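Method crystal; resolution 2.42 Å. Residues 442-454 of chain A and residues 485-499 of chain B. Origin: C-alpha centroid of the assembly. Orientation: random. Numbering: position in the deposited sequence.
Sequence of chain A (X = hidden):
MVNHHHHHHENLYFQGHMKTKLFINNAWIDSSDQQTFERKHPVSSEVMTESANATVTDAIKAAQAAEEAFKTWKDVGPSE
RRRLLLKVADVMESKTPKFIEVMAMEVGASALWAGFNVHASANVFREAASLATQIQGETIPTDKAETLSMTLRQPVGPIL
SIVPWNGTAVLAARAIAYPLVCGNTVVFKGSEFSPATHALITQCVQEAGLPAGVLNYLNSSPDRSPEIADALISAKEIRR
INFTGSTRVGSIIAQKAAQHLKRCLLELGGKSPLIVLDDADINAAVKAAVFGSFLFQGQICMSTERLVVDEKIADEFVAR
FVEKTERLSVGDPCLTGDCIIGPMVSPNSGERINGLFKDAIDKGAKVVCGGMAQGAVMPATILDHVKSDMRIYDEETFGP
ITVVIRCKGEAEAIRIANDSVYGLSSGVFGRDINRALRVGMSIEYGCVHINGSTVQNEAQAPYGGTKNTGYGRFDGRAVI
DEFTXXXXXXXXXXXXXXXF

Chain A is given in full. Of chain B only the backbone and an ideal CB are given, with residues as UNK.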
# COMPACT_ATOMS: atom_id res chain seq x y z
N SER A 442 -23.02 4.17 -0.98
CA SER A 442 -23.00 2.78 -1.40
C SER A 442 -22.09 2.51 -2.61
O SER A 442 -21.66 1.37 -2.81
CB SER A 442 -24.42 2.29 -1.71
OG SER A 442 -25.22 2.31 -0.54
N ILE A 443 -21.80 3.54 -3.39
CA ILE A 443 -20.96 3.38 -4.58
C ILE A 443 -19.46 3.30 -4.26
O ILE A 443 -18.99 3.92 -3.30
CB ILE A 443 -21.22 4.48 -5.65
CG1 ILE A 443 -20.94 5.87 -5.09
CG2 ILE A 443 -22.65 4.38 -6.18
CD1 ILE A 443 -21.30 6.98 -6.05
N GLU A 444 -18.74 2.54 -5.07
CA GLU A 444 -17.34 2.20 -4.80
C GLU A 444 -16.35 3.17 -5.46
O GLU A 444 -15.67 2.82 -6.44
CB GLU A 444 -17.07 0.75 -5.23
CG GLU A 444 -17.82 -0.28 -4.38
CD GLU A 444 -18.10 -1.58 -5.11
OE1 GLU A 444 -18.06 -1.60 -6.36
OE2 GLU A 444 -18.38 -2.59 -4.44
N TYR A 445 -16.28 4.38 -4.93
CA TYR A 445 -15.50 5.45 -5.56
C TYR A 445 -14.66 6.22 -4.55
O TYR A 445 -15.08 6.45 -3.41
CB TYR A 445 -16.43 6.39 -6.35
CG TYR A 445 -16.96 5.72 -7.60
CD1 TYR A 445 -16.37 5.94 -8.84
CD2 TYR A 445 -18.03 4.83 -7.53
CE1 TYR A 445 -16.84 5.30 -9.97
CE2 TYR A 445 -18.50 4.19 -8.66
CZ TYR A 445 -17.90 4.43 -9.88
OH TYR A 445 -18.37 3.79 -11.00
N GLY A 446 -13.45 6.58 -4.96
CA GLY A 446 -12.57 7.35 -4.10
C GLY A 446 -13.11 8.74 -3.84
O GLY A 446 -12.87 9.31 -2.77
N CYS A 447 -13.85 9.28 -4.80
CA CYS A 447 -14.46 10.60 -4.66
C CYS A 447 -15.93 10.57 -5.05
O CYS A 447 -16.29 10.13 -6.15
CB CYS A 447 -13.73 11.62 -5.54
SG CYS A 447 -11.93 11.56 -5.39
N VAL A 448 -16.79 11.03 -4.14
CA VAL A 448 -18.23 11.13 -4.40
C VAL A 448 -18.70 12.57 -4.18
O VAL A 448 -18.45 13.16 -3.12
CB VAL A 448 -19.04 10.19 -3.49
CG1 VAL A 448 -20.53 10.40 -3.69
CG2 VAL A 448 -18.67 8.74 -3.77
N HIS A 449 -19.36 13.15 -5.18
CA HIS A 449 -19.79 14.54 -5.07
C HIS A 449 -21.30 14.69 -5.17
O HIS A 449 -21.89 14.50 -6.25
CB HIS A 449 -19.08 15.40 -6.11
CG HIS A 449 -17.59 15.35 -5.99
ND1 HIS A 449 -16.91 15.84 -4.89
CD2 HIS A 449 -16.65 14.83 -6.81
CE1 HIS A 449 -15.62 15.63 -5.05
NE2 HIS A 449 -15.43 15.03 -6.21
N ILE A 450 -21.93 15.01 -4.04
CA ILE A 450 -23.38 15.13 -3.99
C ILE A 450 -23.81 16.46 -4.61
O ILE A 450 -23.51 17.54 -4.09
CB ILE A 450 -23.91 15.02 -2.56
CG1 ILE A 450 -23.45 13.71 -1.91
CG2 ILE A 450 -25.43 15.13 -2.55
CD1 ILE A 450 -23.74 12.47 -2.73
N ASN A 451 -24.51 16.36 -5.74
CA ASN A 451 -24.86 17.51 -6.55
C ASN A 451 -23.62 18.31 -6.99
O ASN A 451 -23.62 19.54 -6.98
CB ASN A 451 -25.89 18.39 -5.83
CG ASN A 451 -27.20 17.67 -5.60
OD1 ASN A 451 -27.77 17.08 -6.51
ND2 ASN A 451 -27.68 17.71 -4.37
N GLY A 452 -22.58 17.58 -7.37
CA GLY A 452 -21.37 18.19 -7.90
C GLY A 452 -20.82 17.43 -9.09
O GLY A 452 -21.24 16.31 -9.36
N SER A 453 -19.89 18.04 -9.82
CA SER A 453 -19.30 17.39 -10.98
C SER A 453 -18.36 16.26 -10.55
O SER A 453 -18.04 16.13 -9.37
CB SER A 453 -18.53 18.39 -11.84
OG SER A 453 -17.24 18.64 -11.32
N THR A 454 -17.92 15.46 -11.51
CA THR A 454 -16.95 14.40 -11.23
C THR A 454 -15.52 14.92 -11.25
O THR A 454 -14.60 14.21 -10.85
CB THR A 454 -17.03 13.26 -12.27
OG1 THR A 454 -16.41 13.68 -13.49
CG2 THR A 454 -18.48 12.83 -12.51
N UNK B 485 -12.12 1.62 3.07
CA UNK B 485 -12.11 2.51 1.93
C UNK B 485 -12.12 3.92 2.49
O UNK B 485 -12.92 4.23 3.37
CB UNK B 485 -13.29 2.26 0.99
N UNK B 486 -11.20 4.75 2.01
CA UNK B 486 -11.22 6.17 2.35
C UNK B 486 -11.89 6.92 1.21
O UNK B 486 -11.40 6.94 0.09
CB UNK B 486 -9.81 6.70 2.61
N UNK B 487 -13.03 7.54 1.51
CA UNK B 487 -13.80 8.21 0.48
C UNK B 487 -13.88 9.71 0.76
O UNK B 487 -14.17 10.13 1.88
CB UNK B 487 -15.20 7.61 0.39
N UNK B 488 -13.61 10.51 -0.26
CA UNK B 488 -13.76 11.95 -0.15
C UNK B 488 -15.14 12.29 -0.66
O UNK B 488 -15.44 12.07 -1.84
CB UNK B 488 -12.67 12.70 -0.92
N UNK B 489 -15.99 12.82 0.22
CA UNK B 489 -17.37 13.13 -0.12
C UNK B 489 -17.69 14.61 0.07
O UNK B 489 -17.31 15.22 1.07
CB UNK B 489 -18.32 12.28 0.73
N UNK B 490 -18.39 15.19 -0.90
CA UNK B 490 -18.82 16.57 -0.79
C UNK B 490 -20.33 16.67 -0.89
O UNK B 490 -20.97 15.87 -1.57
CB UNK B 490 -18.16 17.43 -1.87
N UNK B 491 -20.89 17.65 -0.19
CA UNK B 491 -22.31 17.95 -0.30
C UNK B 491 -22.44 19.41 -0.73
O UNK B 491 -22.10 20.32 0.03
CB UNK B 491 -23.04 17.69 1.02
N UNK B 492 -22.91 19.62 -1.95
CA UNK B 492 -22.78 20.92 -2.58
C UNK B 492 -24.14 21.55 -2.83
O UNK B 492 -25.15 20.85 -2.89
CB UNK B 492 -22.01 20.80 -3.89
N UNK B 493 -24.18 22.89 -2.96
CA UNK B 493 -25.44 23.58 -3.25
C UNK B 493 -25.93 23.24 -4.64
O UNK B 493 -25.15 22.82 -5.48
CB UNK B 493 -25.27 25.09 -3.11
N UNK B 494 -27.23 23.40 -4.88
CA UNK B 494 -27.77 23.14 -6.20
C UNK B 494 -27.20 24.15 -7.20
O UNK B 494 -26.69 23.77 -8.26
CB UNK B 494 -29.30 23.20 -6.18
N UNK B 495 -27.24 25.42 -6.84
CA UNK B 495 -26.74 26.48 -7.70
C UNK B 495 -25.25 26.74 -7.49
O UNK B 495 -24.84 27.17 -6.41
CB UNK B 495 -27.53 27.77 -7.45
N UNK B 496 -24.45 26.46 -8.51
CA UNK B 496 -23.04 26.85 -8.52
C UNK B 496 -22.57 27.22 -9.94
O UNK B 496 -23.21 26.86 -10.93
CB UNK B 496 -22.18 25.72 -7.96
N UNK B 497 -21.45 27.94 -10.03
CA UNK B 497 -20.96 28.45 -11.30
C UNK B 497 -19.90 27.57 -11.95
O UNK B 497 -19.07 26.96 -11.27
CB UNK B 497 -20.39 29.86 -11.10
N UNK B 498 -19.94 27.50 -13.28
CA UNK B 498 -18.94 26.77 -14.05
C UNK B 498 -18.36 27.65 -15.15
O UNK B 498 -19.07 28.49 -15.71
CB UNK B 498 -19.55 25.50 -14.65
N UNK B 499 -17.07 27.47 -15.47
CA UNK B 499 -16.36 28.26 -16.48
C UNK B 499 -17.02 28.25 -17.85
O UNK B 499 -17.05 29.28 -18.52
CB UNK B 499 -14.93 27.75 -16.62

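Position 485 opens the strand of chain B. Its CB points toward chain A but has nothing of that stretch within reach, so the site is permissive; it holds Glu B485, which makes no contact. At 486 CA-to-CB points away and the choice is equally free; Leu B486 is deposited.

At 487 the CB leaves sideways, 4.0 Å from Tyr A445 O and 4.3 Å from Gly A446 O. Farther out lies Ile A443 O, which favors a long donor, lysine or arginine, over a short polar group. Lys B487 fits: its chain passes Val A448, CD to CG2 at 3.6 Å, and NZ donates to Ile A443 O at 2.9 Å.

From here the strands run parallel, and the backbone at 488 is committed: its N donates to Gly A446 O (2.9 Å) and its O accepts from Val A448 N (2.9 Å). The CB shares a face with Cys A447 and His A449, where a sulfur and an imidazole invite a broad apolar or aromatic group. Trp B488 supplies one. Cys A447 SG sits at the ring's edge, 3.8 Å from CE3, while His A449 turns its own edge to the indole face, CE1 to CZ3 at 3.6 Å and planes at 86°.

Position 489 faces the other side of the sheet, with Val A448 and Ile A450, so any aliphatic residue suits. Leu B489 places CD1 4.1 Å from Val A448 CG1 and CD2 4.5 Å from Ile A450 CG1.

At 490 the backbone bonds again, N to Val A448 O (3.0 Å) and O from Ile A450 N (2.8 Å). The CB stands 3.6 Å from His A449 ND1, leaving room for a small polar group: serine, threonine or perhaps asparagine. Thr B490, with chi1 in p, accepts from His A449 ND1 at OG1, 2.6 Å away. The same hydroxyl donates onward to 492.

Position 491 meets Ile A450, CB to CB 4.5 Å, and a beta-branched aliphatic is natural. Ile B491 packs CG1 against Ile A450 CG1 at 4.4 Å.

At 492 N donates to Ile A450 O (3.0 Å) as the ladder ends, and the CB points toward the turn ending at Gly A452. That glycine leaves space for a long polar chain. Glu B492 uses it: OE1 lies 3.2 Å from Gly A452 CA, and OE2 accepts from Thr B490 OG1 at 2.7 Å. A CB on Gly A452 would clash with OE2.

Position 493 points away, with a phi that proline tolerates; Pro B493 fills it. At 494 CB also points away, yet a large side chain can return: Phe B494 brings CE1 within 3.4 Å of Asn A451 ND2. Position 495 is out of reach and holds Glu B495.

At 496 CA-to-CB points toward chain A, but nothing of that stretch lies within 5.5 Å of the CB, so a long polar chain would suit, glutamine, glutamate or lysine among them; in Gln B496, NE2 donates to Glu B492 OE1 (3.1 Å). Position 497 is out of reach of chain A and sets no demand; it holds Gln B497. Position 498 points toward chain A across a gap suited to a large ring, and Tyr B498 brings CE1 to 4.4 Å from Ser A453 CB. Position 499 is out of reach too, with a phi of -55° that proline tolerates; Pro B499 is deposited.

Chain B (485-499) ELKWLTIEPFEQQYP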
# COMPACT_ATOMS: atom_id res chain seq x y z
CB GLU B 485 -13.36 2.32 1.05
CG GLU B 485 -13.47 0.98 0.36
CD GLU B 485 -12.33 0.72 -0.62
OE1 GLU B 485 -11.51 1.63 -0.86
OE2 GLU B 485 -12.27 -0.42 -1.15
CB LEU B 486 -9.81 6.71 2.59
CG LEU B 486 -9.73 8.20 2.91
CD1 LEU B 486 -10.36 8.51 4.26
CD2 LEU B 486 -8.29 8.68 2.87
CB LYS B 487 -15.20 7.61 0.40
CG LYS B 487 -16.13 8.33 -0.56
CD LYS B 487 -17.52 7.71 -0.54
CE LYS B 487 -17.52 6.31 -1.15
NZ LYS B 487 -18.86 5.65 -1.02
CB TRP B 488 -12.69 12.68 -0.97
CG TRP B 488 -12.90 14.16 -1.02
CD1 TRP B 488 -13.33 14.98 -0.01
CD2 TRP B 488 -12.69 15.01 -2.16
NE1 TRP B 488 -13.40 16.28 -0.45
CE2 TRP B 488 -13.02 16.33 -1.77
CE3 TRP B 488 -12.25 14.79 -3.47
CZ2 TRP B 488 -12.92 17.41 -2.64
CZ3 TRP B 488 -12.15 15.87 -4.33
CH2 TRP B 488 -12.48 17.16 -3.91
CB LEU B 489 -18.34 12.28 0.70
CG LEU B 489 -19.83 12.43 0.39
CD1 LEU B 489 -20.51 11.07 0.35
CD2 LEU B 489 -20.50 13.33 1.42
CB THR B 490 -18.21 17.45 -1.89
OG1 THR B 490 -18.56 16.92 -3.18
CG2 THR B 490 -16.70 17.50 -1.75
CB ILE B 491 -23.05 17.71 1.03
CG1 ILE B 491 -22.77 16.31 1.55
CG2 ILE B 491 -24.55 17.90 0.83
CD1 ILE B 491 -23.43 16.01 2.86
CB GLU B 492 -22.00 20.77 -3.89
CG GLU B 492 -20.67 20.06 -3.71
CD GLU B 492 -19.99 19.72 -5.02
OE1 GLU B 492 -20.23 20.44 -6.01
OE2 GLU B 492 -19.22 18.73 -5.07
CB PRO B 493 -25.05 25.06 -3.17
CG PRO B 493 -23.59 25.09 -3.42
CD PRO B 493 -23.06 23.84 -2.81
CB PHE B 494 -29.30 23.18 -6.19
CG PHE B 494 -29.92 22.23 -5.21
CD1 PHE B 494 -29.69 20.87 -5.29
CD2 PHE B 494 -30.75 22.69 -4.20
CE1 PHE B 494 -30.25 20.00 -4.40
CE2 PHE B 494 -31.33 21.82 -3.30
CZ PHE B 494 -31.08 20.47 -3.40
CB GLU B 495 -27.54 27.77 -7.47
CG GLU B 495 -28.13 28.38 -8.73
CD GLU B 495 -27.07 28.97 -9.65
OE1 GLU B 495 -26.29 29.83 -9.20
OE2 GLU B 495 -27.02 28.56 -10.84
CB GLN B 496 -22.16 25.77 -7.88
CG GLN B 496 -22.38 24.37 -8.40
CD GLN B 496 -21.60 23.32 -7.61
OE1 GLN B 496 -20.38 23.21 -7.72
NE2 GLN B 496 -22.31 22.54 -6.80
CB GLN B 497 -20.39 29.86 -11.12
CG GLN B 497 -21.40 30.88 -10.63
CD GLN B 497 -22.44 31.23 -11.68
OE1 GLN B 497 -23.39 30.46 -11.91
NE2 GLN B 497 -22.28 32.38 -12.32
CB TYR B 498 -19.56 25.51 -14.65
CG TYR B 498 -20.04 24.51 -13.63
CD1 TYR B 498 -19.20 23.51 -13.15
CD2 TYR B 498 -21.34 24.57 -13.13
CE1 TYR B 498 -19.64 22.60 -12.22
CE2 TYR B 498 -21.79 23.66 -12.19
CZ TYR B 498 -20.93 22.68 -11.74
OH TYR B 498 -21.37 21.77 -10.81
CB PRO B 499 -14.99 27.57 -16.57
CG PRO B 499 -15.18 26.23 -15.92
CD PRO B 499 -16.21 26.45 -14.87
O HOH W 1 -26.32 18.41 -2.23
O HOH W 2 -25.00 21.49 -8.19
O HOH W 3 -19.38 20.70 -8.57
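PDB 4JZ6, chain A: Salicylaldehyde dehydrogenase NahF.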